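Long-range contact in uncharacterized N-acetyltransferase D2E76_00625 (PDB 6YCA), which probably transfers an acetyl group from acetyl coenzyme A to an acceptor, as a GCN5-related N-acetyltransferase of the Eis family that cannot modify aminoglycosides: residues T323-G327 with V348-V353. Residues are numbered along the deposited sequence; the frame is centred on the assembly and turned at random.
Sequences TYTDG and VSSDKV
One buried tyrosine, set against the turn of a hairpin, has the largest share of this contact between two loops, with Ser350 close behind. The backbone of 323-327 is extended through Thr325, then folds into an inverse gamma turn centred on Asp326 (phi/psi -76/69), closed by Gly327 N to Thr325 O at 2.6 Å. Opposite it, 348-353 is the turn linking antiparallel strands 344-348 and 353-356; Ser349 OG donates to Lys352 O at 3.0 Å, and Ser349 N reaches the same oxygen weakly at 3.2 Å. The CA atoms come closest at Tyr324 and Ser350, 5.0 Å apart. With chi1 m and chi2 -87°, Tyr324 swings its ring obliquely across the turn: CZ lies 4.3 Å from Val348 CB, CE2 4.3 Å from Val353 CG2, and CD2 3.7 Å from Ser349 O. Leu319 of helix 315-321 accepts a hydrogen bond from the phenol through its carbonyl, and Phe403 meets the ring edge-to-face. Ser350, chi1 t, lies beside the other loop, its CB 3.5 Å from Thr325 O and its OG donating a weak 3.5 Å hydrogen bond to Asp326 OD1. This is loop packing within the sterol carrier protein-like region, joining the hairpin to the link between helix 315-321 and strand 330-335. The contact thus rests mainly on van der Waals packing, of the Tyr324 ring on two valines and the turn backbone and of Ser350 on the backbone of 324-325; the weak serine-aspartate bond adds little.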
loop_
_atom_site.group_PDB
_atom_site.type_symbol
_atom_site.label_atom_id
_atom_site.label_comp_id
_atom_site.label_asym_id
_atom_site.label_seq_id
_atom_site.Cartn_x
_atom_site.Cartn_y
_atom_site.Cartn_z
ATOM N N THR A 323 23.850 -31.231 29.196
ATOM C CA THR A 323 25.294 -31.387 29.140
ATOM C C THR A 323 26.012 -30.042 29.080
ATOM O O THR A 323 25.433 -29.012 28.729
ATOM C CB THR A 323 25.679 -32.257 27.944
ATOM O OG1 THR A 323 26.075 -31.418 26.850
ATOM C CG2 THR A 323 24.532 -33.152 27.550
ATOM N N TYR A 324 27.291 -30.071 29.453
ATOM C CA TYR A 324 28.140 -28.890 29.485
ATOM C C TYR A 324 29.501 -29.242 28.901
ATOM O O TYR A 324 29.794 -30.406 28.616
ATOM C CB TYR A 324 28.318 -28.377 30.919
ATOM C CG TYR A 324 27.021 -28.139 31.655
ATOM C CD1 TYR A 324 26.359 -26.923 31.556
ATOM C CD2 TYR A 324 26.459 -29.130 32.448
ATOM C CE1 TYR A 324 25.173 -26.701 32.225
ATOM C CE2 TYR A 324 25.274 -28.916 33.125
ATOM C CZ TYR A 324 24.635 -27.700 33.008
ATOM O OH TYR A 324 23.451 -27.481 33.676
ATOM N N THR A 325 30.343 -28.223 28.733
ATOM C CA THR A 325 31.693 -28.440 28.235
ATOM C C THR A 325 32.639 -28.748 29.391
ATOM O O THR A 325 32.337 -28.512 30.562
ATOM C CB THR A 325 32.184 -27.217 27.458
ATOM O OG1 THR A 325 32.244 -26.087 28.333
ATOM C CG2 THR A 325 31.249 -26.902 26.304
ATOM N N ASP A 326 33.823 -29.255 29.047
ATOM C CA ASP A 326 34.803 -29.668 30.051
ATOM C C ASP A 326 35.482 -28.436 30.649
ATOM O O ASP A 326 36.668 -28.164 30.443
ATOM C CB ASP A 326 35.803 -30.648 29.456
ATOM C CG ASP A 326 35.200 -32.014 29.215
ATOM O OD1 ASP A 326 34.284 -32.397 29.973
ATOM O OD2 ASP A 326 35.637 -32.703 28.271
ATOM N N GLY A 327 34.692 -27.682 31.414
ATOM C CA GLY A 327 35.164 -26.506 32.104
ATOM C C GLY A 327 35.145 -26.684 33.614
ATOM O O GLY A 327 34.719 -27.702 34.152
ATOM N N VAL A 348 27.315 -26.226 38.973
ATOM C CA VAL A 348 27.068 -26.922 37.716
ATOM C C VAL A 348 28.402 -27.177 37.026
ATOM O O VAL A 348 29.229 -26.267 36.892
ATOM C CB VAL A 348 26.084 -26.161 36.809
ATOM C CG1 VAL A 348 24.706 -26.149 37.439
ATOM C CG2 VAL A 348 26.559 -24.745 36.559
ATOM N N SER A 349 28.617 -28.420 36.610
ATOM C CA SER A 349 29.813 -28.793 35.874
ATOM C C SER A 349 29.484 -30.010 35.027
ATOM O O SER A 349 28.454 -30.663 35.214
ATOM C CB SER A 349 30.984 -29.087 36.814
ATOM O OG SER A 349 30.735 -30.253 37.579
ATOM N N SER A 350 30.377 -30.311 34.082
ATOM C CA SER A 350 30.175 -31.463 33.211
ATOM C C SER A 350 30.137 -32.786 33.976
ATOM O O SER A 350 29.617 -33.775 33.448
ATOM C CB SER A 350 31.255 -31.485 32.123
ATOM O OG SER A 350 31.062 -32.555 31.217
ATOM N N ASP A 351 30.657 -32.832 35.204
ATOM C CA ASP A 351 30.692 -34.075 35.970
ATOM C C ASP A 351 29.540 -34.220 36.955
ATOM O O ASP A 351 29.001 -35.320 37.106
ATOM C CB ASP A 351 32.013 -34.201 36.732
ATOM C CG ASP A 351 33.207 -34.278 35.814
ATOM O OD1 ASP A 351 33.056 -34.775 34.678
ATOM O OD2 ASP A 351 34.302 -33.844 36.231
ATOM N N LYS A 352 29.140 -33.145 37.627
ATOM C CA LYS A 352 28.160 -33.264 38.697
ATOM C C LYS A 352 27.456 -31.927 38.871
ATOM O O LYS A 352 28.046 -30.865 38.652
ATOM C CB LYS A 352 28.813 -33.722 40.011
ATOM C CG LYS A 352 27.840 -33.983 41.171
ATOM C CD LYS A 352 28.564 -34.560 42.396
ATOM C CE LYS A 352 27.593 -34.938 43.518
ATOM N NZ LYS A 352 28.278 -35.570 44.693
ATOM N N VAL A 353 26.182 -32.000 39.242
ATOM C CA VAL A 353 25.376 -30.837 39.588
ATOM C C VAL A 353 24.813 -31.071 40.980
ATOM O O VAL A 353 24.016 -31.996 41.185
ATOM C CB VAL A 353 24.240 -30.617 38.581
ATOM C CG1 VAL A 353 23.311 -29.524 39.073
ATOM C CG2 VAL A 353 24.806 -30.270 37.215
#